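Local atomic coordinates of LanC-like protein GCR2 (Arabidopsis thaliana, PDB entry 3T33), a protein that binds a zinc ion as a LanC-like protein and may play a role in abscisic acid signalling. Residues Val242-Glu247 against Val299-Val304; Arg54-Ile59 against Met398-Asn403; Gly86-Leu91 against Leu108-Ala113. One frame throughout, in Å; residues are numbered along the deposited sequence.

Interaction 1: residues Val242-Glu247 against Val299-Val304; sequences VLMHTE and VKAAQV
Met244, on helix 236-244, and His245, in the loop that follows, pack against Lys300, Ala301 and Val304 of helix 291-305 in the all-helical LanC-like fold, an alpha/alpha toroid. The contact is tight in two places. In the buried one, Met244 sends its side chain straight out to the thioether and then bends at chi3 (-90°), which turns CE round beside the backbone of the opposing helix. Its SD sits 3.6 Å from Ala301 CA and 3.9 Å from Ala301 CB, so the sulfur reaches the backbone of the helix as well as the alanine methyl. Val256 and Leu260 of helix 250-265 also touch Met244, and Leu260 reaches Ala301 as well, closing this apolar patch.

The loose part is at Val304, which is exposed and adds little more than its CG2, 4.3 Å from Met244 CB. The second tight place is formed by the partly exposed pair His245 and Lys300: the lysine chain, bent at chi2 (70°), slides past Met244 in the opposite direction, with Lys300 CE 3.9 Å from Met244 CB, and then sets its CE over one face of the imidazole. His245 also touches Leu182 of helix 174-188. Since the ammonium group lies next to CE, it would be expected to polarise the methylene and favour this CH-pi contact. NZ itself stands 3.6 Å from His245 ND1. CE lies 3.5 Å from the ring centroid and 17° off the normal, displaced toward the rim, where it comes within 3.3 Å of His245 CE1.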
loop_
_atom_site.group_PDB
_atom_site.type_symbol
_atom_site.label_atom_id
_atom_site.label_comp_id
_atom_site.label_asym_id
_atom_site.label_seq_id
_atom_site.Cartn_x
_atom_site.Cartn_y
_atom_site.Cartn_z
ATOM N N VAL A 242 -1.833 -9.272 -7.244
ATOM C CA VAL A 242 -0.949 -10.377 -6.828
ATOM C C VAL A 242 -0.634 -11.314 -7.996
ATOM O O VAL A 242 0.496 -11.805 -8.129
ATOM C CB VAL A 242 -1.533 -11.222 -5.630
ATOM C CG1 VAL A 242 -0.432 -12.052 -5.015
ATOM C CG2 VAL A 242 -2.064 -10.301 -4.528
ATOM N N LEU A 243 -1.643 -11.601 -8.825
ATOM C CA LEU A 243 -1.430 -12.547 -9.885
ATOM C C LEU A 243 -0.418 -12.005 -10.859
ATOM O O LEU A 243 0.417 -12.752 -11.337
ATOM C CB LEU A 243 -2.751 -12.910 -10.571
ATOM C CG LEU A 243 -3.713 -13.758 -9.710
ATOM C CD1 LEU A 243 -4.978 -13.892 -10.501
ATOM C CD2 LEU A 243 -3.122 -15.172 -9.317
ATOM N N MET A 244 -0.421 -10.691 -11.103
ATOM C CA MET A 244 0.550 -10.142 -12.071
ATOM C C MET A 244 1.963 -10.264 -11.611
ATOM O O MET A 244 2.883 -10.095 -12.400
ATOM C CB MET A 244 0.234 -8.707 -12.464
ATOM C CG MET A 244 -1.132 -8.650 -13.155
ATOM S SD MET A 244 -1.540 -7.007 -13.727
ATOM C CE MET A 244 -2.405 -6.344 -12.286
ATOM N N HIS A 245 2.144 -10.565 -10.331
ATOM C CA HIS A 245 3.480 -10.658 -9.791
ATOM C C HIS A 245 4.087 -12.038 -9.904
ATOM O O HIS A 245 5.224 -12.214 -9.436
ATOM C CB HIS A 245 3.532 -10.142 -8.377
ATOM C CG HIS A 245 3.448 -8.656 -8.282
ATOM N ND1 HIS A 245 4.544 -7.829 -8.462
ATOM C CD2 HIS A 245 2.401 -7.840 -8.068
ATOM C CE1 HIS A 245 4.172 -6.570 -8.354
ATOM N NE2 HIS A 245 2.874 -6.545 -8.118
ATOM N N THR A 246 3.379 -12.980 -10.563
ATOM C CA THR A 246 3.816 -14.398 -10.713
ATOM C C THR A 246 3.867 -14.773 -12.191
ATOM O O THR A 246 3.448 -13.997 -13.059
ATOM C CB THR A 246 2.816 -15.461 -10.077
ATOM O OG1 THR A 246 1.513 -15.353 -10.693
ATOM C CG2 THR A 246 2.604 -15.246 -8.665
ATOM N N GLU A 247 4.318 -15.990 -12.485
ATOM C CA GLU A 247 4.483 -16.397 -13.867
ATOM C C GLU A 247 3.160 -16.934 -14.354
ATOM O O GLU A 247 2.825 -18.056 -14.058
ATOM C CB GLU A 247 5.566 -17.483 -13.977
ATOM C CG GLU A 247 6.904 -17.084 -13.358
ATOM C CD GLU A 247 7.319 -15.683 -13.831
ATOM O OE1 GLU A 247 7.347 -14.723 -12.995
ATOM O OE2 GLU A 247 7.571 -15.540 -15.064
ATOM N N VAL A 299 -1.514 0.469 -12.802
ATOM C CA VAL A 299 -0.105 0.835 -13.033
ATOM C C VAL A 299 0.681 -0.403 -13.256
ATOM O O VAL A 299 1.491 -0.450 -14.210
ATOM C CB VAL A 299 0.533 1.697 -11.893
ATOM C CG1 VAL A 299 2.089 1.621 -11.926
ATOM C CG2 VAL A 299 0.070 3.118 -12.005
ATOM N N LYS A 300 0.448 -1.416 -12.408
ATOM C CA LYS A 300 1.141 -2.717 -12.550
ATOM C C LYS A 300 0.737 -3.405 -13.870
ATOM O O LYS A 300 1.568 -3.897 -14.621
ATOM C CB LYS A 300 0.864 -3.628 -11.334
ATOM C CG LYS A 300 1.374 -5.019 -11.476
ATOM C CD LYS A 300 2.870 -5.070 -11.432
ATOM C CE LYS A 300 3.318 -6.455 -11.581
ATOM N NZ LYS A 300 4.801 -6.547 -11.857
ATOM N N ALA A 301 -0.540 -3.432 -14.175
ATOM C CA ALA A 301 -0.932 -3.977 -15.504
ATOM C C ALA A 301 -0.134 -3.239 -16.583
ATOM O O ALA A 301 0.507 -3.861 -17.444
ATOM C CB ALA A 301 -2.403 -3.817 -15.723
ATOM N N ALA A 302 -0.106 -1.914 -16.495
ATOM C CA ALA A 302 0.587 -1.132 -17.497
ATOM C C ALA A 302 2.025 -1.526 -17.654
ATOM O O ALA A 302 2.495 -1.604 -18.777
ATOM C CB ALA A 302 0.489 0.349 -17.190
ATOM N N GLN A 303 2.744 -1.748 -16.543
ATOM C CA GLN A 303 4.187 -2.126 -16.592
ATOM C C GLN A 303 4.418 -3.509 -17.196
ATOM O O GLN A 303 5.431 -3.753 -17.839
ATOM C CB GLN A 303 4.850 -2.096 -15.197
ATOM C CG GLN A 303 5.507 -0.771 -14.767
ATOM C CD GLN A 303 5.734 -0.658 -13.220
ATOM O OE1 GLN A 303 5.412 -1.595 -12.453
ATOM N NE2 GLN A 303 6.264 0.504 -12.765
ATOM N N VAL A 304 3.506 -4.430 -16.933
ATOM C CA VAL A 304 3.701 -5.821 -17.344
ATOM C C VAL A 304 3.248 -6.011 -18.780
ATOM O O VAL A 304 3.890 -6.728 -19.559
ATOM C CB VAL A 304 2.835 -6.832 -16.514
ATOM C CG1 VAL A 304 3.190 -8.258 -16.916
ATOM C CG2 VAL A 304 3.041 -6.666 -15.063
#

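Interaction 2: residues Arg54-Ile59 against Met398-Asn403; sequences RYALSI and MLLDMN
Leu399 reaches from helix 392-402 into the angle between Tyr55 and Ile59, two residues one turn apart on helix 45-69. The two short segments run nearly antiparallel, at 151°, with their axes approaching to 8.8 Å. One methyl of Leu399 serves both neighbours. Its CD2 lies 3.6 Å from Tyr55 CD2, at the edge of the phenol ring and in its plane, and also 3.6 Å from Ile59 CD1. The leucine branch crosses the isoleucine chain at about a right angle, whereas it meets the tyrosine obliquely. Leu399 chi2 is 10°, with CD1 nearly eclipsing CA, which hints at strain or at an imprecise fit at 2.25 Å resolution.

Alanine lets the backbones come close at the centre. Ala56 CB points at the opposing helix and meets Leu399 CB at 3.5 Å, tighter than an ordinary carbon-carbon contact. Beside it, Leu400 brings its CD2 to 3.8 Å from the same Ala56 methyl, which is thus met from two consecutive residues. Leu400 also packs on Lys93 of helix 84-98, while Tyr55 leans on Leu367 and Glu371 of helix 353-375. The contact therefore sits where several helices of the LanC-like toroid converge.

Polar ties lie next to it: Asp401 forms a salt bridge with Lys93, and Met402 O accepts a hydrogen bond from Tyr45 OH. Within the contact itself the atoms that meet are all carbon, so the relative position of the helices depends here on shape and burial and not on directional bonds.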
loop_
_atom_site.group_PDB
_atom_site.type_symbol
_atom_site.label_atom_id
_atom_site.label_comp_id
_atom_site.label_asym_id
_atom_site.label_seq_id
_atom_site.Cartn_x
_atom_site.Cartn_y
_atom_site.Cartn_z
ATOM N N ARG A 54 12.814 14.502 8.386
ATOM C CA ARG A 54 12.906 14.907 9.791
ATOM C C ARG A 54 11.582 14.778 10.489
ATOM O O ARG A 54 11.524 14.316 11.623
ATOM C CB ARG A 54 13.449 16.334 9.928
ATOM C CG ARG A 54 14.935 16.416 9.483
ATOM C CD ARG A 54 15.829 15.824 10.560
ATOM N NE ARG A 54 16.967 15.019 10.103
ATOM C CZ ARG A 54 17.683 14.233 10.930
ATOM N NH1 ARG A 54 17.393 14.177 12.239
ATOM N NH2 ARG A 54 18.699 13.513 10.462
ATOM N N TYR A 55 10.516 15.184 9.798
ATOM C CA TYR A 55 9.157 15.014 10.290
ATOM C C TYR A 55 8.827 13.537 10.517
ATOM O O TYR A 55 8.229 13.185 11.499
ATOM C CB TYR A 55 8.137 15.544 9.277
ATOM C CG TYR A 55 6.826 15.765 9.953
ATOM C CD1 TYR A 55 6.733 16.691 10.980
ATOM C CD2 TYR A 55 5.667 15.065 9.584
ATOM C CE1 TYR A 55 5.533 16.935 11.627
ATOM C CE2 TYR A 55 4.441 15.303 10.228
ATOM C CZ TYR A 55 4.394 16.237 11.259
ATOM O OH TYR A 55 3.239 16.527 11.966
ATOM N N ALA A 56 9.182 12.695 9.554
ATOM C CA ALA A 56 8.851 11.305 9.644
ATOM C C ALA A 56 9.568 10.711 10.864
ATOM O O ALA A 56 8.974 9.893 11.585
ATOM C CB ALA A 56 9.219 10.566 8.369
ATOM N N LEU A 57 10.807 11.153 11.133
ATOM C CA LEU A 57 11.522 10.665 12.336
ATOM C C LEU A 57 10.746 11.005 13.592
ATOM O O LEU A 57 10.543 10.137 14.453
ATOM C CB LEU A 57 12.919 11.185 12.433
ATOM C CG LEU A 57 13.911 10.712 11.384
ATOM C CD1 LEU A 57 15.301 11.301 11.701
ATOM C CD2 LEU A 57 13.978 9.195 11.280
ATOM N N SER A 58 10.216 12.211 13.692
ATOM C CA SER A 58 9.423 12.479 14.878
ATOM C C SER A 58 8.205 11.617 14.908
ATOM O O SER A 58 7.923 11.124 15.963
ATOM C CB SER A 58 9.001 13.935 15.073
ATOM O OG SER A 58 9.892 14.828 14.403
ATOM N N ILE A 59 7.457 11.451 13.802
ATOM C CA ILE A 59 6.289 10.505 13.839
ATOM C C ILE A 59 6.758 9.086 14.270
ATOM O O ILE A 59 6.220 8.510 15.204
ATOM C CB ILE A 59 5.464 10.475 12.527
ATOM C CG1 ILE A 59 4.928 11.865 12.221
ATOM C CG2 ILE A 59 4.284 9.422 12.542
ATOM C CD1 ILE A 59 4.465 11.988 10.745
ATOM N N MET A 398 4.998 6.642 4.572
ATOM C CA MET A 398 4.883 7.291 3.278
ATOM C C MET A 398 5.977 8.381 3.197
ATOM O O MET A 398 6.697 8.507 2.176
ATOM C CB MET A 398 3.451 7.858 3.116
ATOM C CG MET A 398 3.161 8.516 1.763
ATOM S SD MET A 398 3.875 10.132 1.761
ATOM C CE MET A 398 2.652 10.990 2.728
ATOM N N LEU A 399 6.155 9.099 4.296
ATOM C CA LEU A 399 7.121 10.199 4.336
ATOM C C LEU A 399 8.536 9.693 4.063
ATOM O O LEU A 399 9.283 10.247 3.175
ATOM C CB LEU A 399 7.054 10.954 5.663
ATOM C CG LEU A 399 6.185 12.198 5.902
ATOM C CD1 LEU A 399 5.202 12.488 4.776
ATOM C CD2 LEU A 399 5.555 12.246 7.370
ATOM N N LEU A 400 8.881 8.605 4.766
ATOM C CA LEU A 400 10.167 7.961 4.545
ATOM C C LEU A 400 10.337 7.523 3.096
ATOM O O LEU A 400 11.443 7.607 2.519
ATOM C CB LEU A 400 10.282 6.751 5.471
ATOM C CG LEU A 400 10.431 7.162 6.950
ATOM C CD1 LEU A 400 10.366 5.953 7.889
ATOM C CD2 LEU A 400 11.743 7.975 7.206
ATOM N N ASP A 401 9.257 7.035 2.491
ATOM C CA ASP A 401 9.341 6.480 1.121
ATOM C C ASP A 401 9.516 7.660 0.070
ATOM O O ASP A 401 9.999 7.451 -1.069
ATOM C CB ASP A 401 8.079 5.658 0.851
ATOM C CG ASP A 401 8.343 4.251 0.426
ATOM O OD1 ASP A 401 9.500 3.869 0.138
ATOM O OD2 ASP A 401 7.335 3.493 0.360
ATOM N N MET A 402 9.112 8.888 0.451
ATOM C CA MET A 402 9.389 10.084 -0.400
ATOM C C MET A 402 10.885 10.403 -0.535
ATOM O O MET A 402 11.310 11.063 -1.471
ATOM C CB MET A 402 8.668 11.325 0.080
ATOM C CG MET A 402 7.149 11.243 0.142
ATOM S SD MET A 402 6.375 11.317 -1.488
ATOM C CE MET A 402 6.584 13.067 -1.816
ATOM N N ASN A 403 11.697 9.914 0.375
ATOM C CA ASN A 403 13.102 10.133 0.254
ATOM C C ASN A 403 13.644 9.609 -1.073
ATOM O O ASN A 403 14.589 10.198 -1.607
ATOM C CB ASN A 403 13.845 9.479 1.404
ATOM C CG ASN A 403 15.122 10.194 1.722
ATOM O OD1 ASN A 403 15.098 11.303 2.284
ATOM N ND2 ASN A 403 16.268 9.593 1.312
#

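Interaction 3: residues Gly86-Leu91 against Leu108-Ala113; sequences GTAYLL and LENVEA
An alpha-alpha hairpin, in which helix 84-98 is followed almost at once by helix 101-118, brings Ala88 against Asn110 and Val111. The short segments are close to antiparallel, at 157°, and their axes come within 8.5 Å, a close approach consistent with a methyl being all that Ala88 puts between the helices. Its CB rests 3.6 Å from Asn110 CB and 3.9 Å from Val111 CG2.

On one flank the Asn110 side chain crosses those of Thr87 and Leu91 at about right angles. Its OD1 faces methyl groups from both, 3.3 Å from Thr87 CG2 and 3.8 Å from Leu91 CD1. Thr87 presents this methyl because CG2 is anti to the backbone N; its hydroxyl is hydrogen-bonded instead to Thr67 OG1 of helix 45-69. That same long helix supplies Trp68, which touches Asn110, and Leu136 of helix 130-144 packs on Ala88.

Asn110 OD1 thus faces two methyl groups across the contact. If the amide is oriented as modelled, its oxygen is buried without a hydrogen-bonding partner, which would be expected to cost some stability.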
loop_
_atom_site.group_PDB
_atom_site.type_symbol
_atom_site.label_atom_id
_atom_site.label_comp_id
_atom_site.label_asym_id
_atom_site.label_seq_id
_atom_site.Cartn_x
_atom_site.Cartn_y
_atom_site.Cartn_z
ATOM N N GLY A 86 2.978 -3.541 12.376
ATOM C CA GLY A 86 2.977 -2.218 11.723
ATOM C C GLY A 86 4.151 -1.380 12.185
ATOM O O GLY A 86 4.837 -0.752 11.393
ATOM N N THR A 87 4.456 -1.446 13.460
ATOM C CA THR A 87 5.571 -0.694 14.010
ATOM C C THR A 87 6.890 -1.274 13.573
ATOM O O THR A 87 7.768 -0.511 13.132
ATOM C CB THR A 87 5.463 -0.655 15.557
ATOM O OG1 THR A 87 4.252 0.046 15.893
ATOM C CG2 THR A 87 6.641 0.023 16.174
ATOM N N ALA A 88 7.036 -2.608 13.642
ATOM C CA ALA A 88 8.231 -3.230 13.156
ATOM C C ALA A 88 8.494 -2.868 11.683
ATOM O O ALA A 88 9.641 -2.639 11.260
ATOM C CB ALA A 88 8.125 -4.799 13.304
ATOM N N TYR A 89 7.445 -2.867 10.878
ATOM C CA TYR A 89 7.622 -2.586 9.455
ATOM C C TYR A 89 8.056 -1.159 9.212
ATOM O O TYR A 89 8.894 -0.873 8.376
ATOM C CB TYR A 89 6.330 -2.955 8.664
ATOM C CG TYR A 89 6.601 -3.260 7.217
ATOM C CD1 TYR A 89 7.786 -3.863 6.788
ATOM C CD2 TYR A 89 5.702 -2.848 6.243
ATOM C CE1 TYR A 89 8.027 -4.084 5.406
ATOM C CE2 TYR A 89 5.929 -3.064 4.909
ATOM C CZ TYR A 89 7.062 -3.689 4.482
ATOM O OH TYR A 89 7.169 -3.839 3.090
ATOM N N LEU A 90 7.494 -0.260 9.974
ATOM C CA LEU A 90 7.889 1.151 9.886
ATOM C C LEU A 90 9.387 1.292 10.240
ATOM O O LEU A 90 10.125 2.096 9.627
ATOM C CB LEU A 90 6.995 1.991 10.791
ATOM C CG LEU A 90 7.518 3.453 10.972
ATOM C CD1 LEU A 90 7.558 4.227 9.634
ATOM C CD2 LEU A 90 6.660 4.202 12.044
ATOM N N LEU A 91 9.831 0.495 11.233
ATOM C CA LEU A 91 11.217 0.482 11.699
ATOM C C LEU A 91 12.114 -0.108 10.670
ATOM O O LEU A 91 13.255 0.369 10.453
ATOM C CB LEU A 91 11.320 -0.288 13.034
ATOM C CG LEU A 91 10.939 0.611 14.216
ATOM C CD1 LEU A 91 10.665 -0.242 15.404
ATOM C CD2 LEU A 91 12.100 1.554 14.518
ATOM N N LEU A 108 13.315 -6.352 14.874
ATOM C CA LEU A 108 13.347 -7.764 15.248
ATOM C C LEU A 108 12.824 -8.063 16.629
ATOM O O LEU A 108 12.242 -9.127 16.843
ATOM C CB LEU A 108 14.747 -8.341 15.098
ATOM C CG LEU A 108 15.024 -8.610 13.626
ATOM C CD1 LEU A 108 16.491 -8.858 13.451
ATOM C CD2 LEU A 108 14.213 -9.765 13.110
ATOM N N GLU A 109 13.024 -7.136 17.554
ATOM C CA GLU A 109 12.430 -7.306 18.858
ATOM C C GLU A 109 10.913 -7.226 18.764
ATOM O O GLU A 109 10.224 -8.001 19.430
ATOM C CB GLU A 109 12.920 -6.268 19.867
ATOM C CG GLU A 109 14.375 -6.164 19.961
ATOM C CD GLU A 109 14.815 -5.415 21.204
ATOM O OE1 GLU A 109 13.955 -4.849 21.951
ATOM O OE2 GLU A 109 16.052 -5.439 21.436
ATOM N N ASN A 110 10.397 -6.275 17.967
ATOM C CA ASN A 110 8.944 -6.191 17.780
ATOM C C ASN A 110 8.373 -7.455 17.127
ATOM O O ASN A 110 7.270 -7.873 17.482
ATOM C CB ASN A 110 8.575 -5.018 16.900
ATOM C CG ASN A 110 8.811 -3.661 17.571
ATOM O OD1 ASN A 110 8.321 -2.659 17.079
ATOM N ND2 ASN A 110 9.533 -3.629 18.682
ATOM N N VAL A 111 9.119 -8.025 16.159
ATOM C CA VAL A 111 8.674 -9.192 15.365
ATOM C C VAL A 111 8.523 -10.398 16.307
ATOM O O VAL A 111 7.445 -11.033 16.382
ATOM C CB VAL A 111 9.642 -9.527 14.203
ATOM C CG1 VAL A 111 9.181 -10.729 13.430
ATOM C CG2 VAL A 111 9.716 -8.354 13.198
ATOM N N GLU A 112 9.608 -10.671 17.039
ATOM C CA GLU A 112 9.641 -11.709 18.054
ATOM C C GLU A 112 8.458 -11.630 19.016
ATOM O O GLU A 112 7.789 -12.647 19.230
ATOM C CB GLU A 112 10.964 -11.647 18.792
ATOM C CG GLU A 112 11.039 -12.467 20.067
ATOM C CD GLU A 112 12.501 -12.635 20.461
ATOM O OE1 GLU A 112 13.021 -11.788 21.265
ATOM O OE2 GLU A 112 13.150 -13.569 19.897
ATOM N N ALA A 113 8.179 -10.456 19.585
ATOM C CA ALA A 113 6.943 -10.293 20.377
ATOM C C ALA A 113 5.658 -10.588 19.588
ATOM O O ALA A 113 4.681 -11.066 20.140
ATOM C CB ALA A 113 6.853 -8.935 21.021
#

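In the fold
From the N terminus the chain first passes through helix 45-69, which carries the 54-59 segment of interaction 2. Interaction 3 closes early and locally, joining helices 84-98 and 101-118 across only 16 intervening residues. Interaction 1 follows in series, closing a loop of 51 residues between helices 236-244 and 291-305. Interaction 2 closes last, across 338 residues, joining helix 45-69 near the start of the chain to helix 392-402 near its end, so both others nest inside its loop and none cross. Interactions 2 and 3, centres about 17 Å apart, touch where Leu400 CD1 meets Leu90 CD1 at 3.7 Å. Interaction 1 lies across the chain's centre from interaction 2, their centres about 28 Å apart.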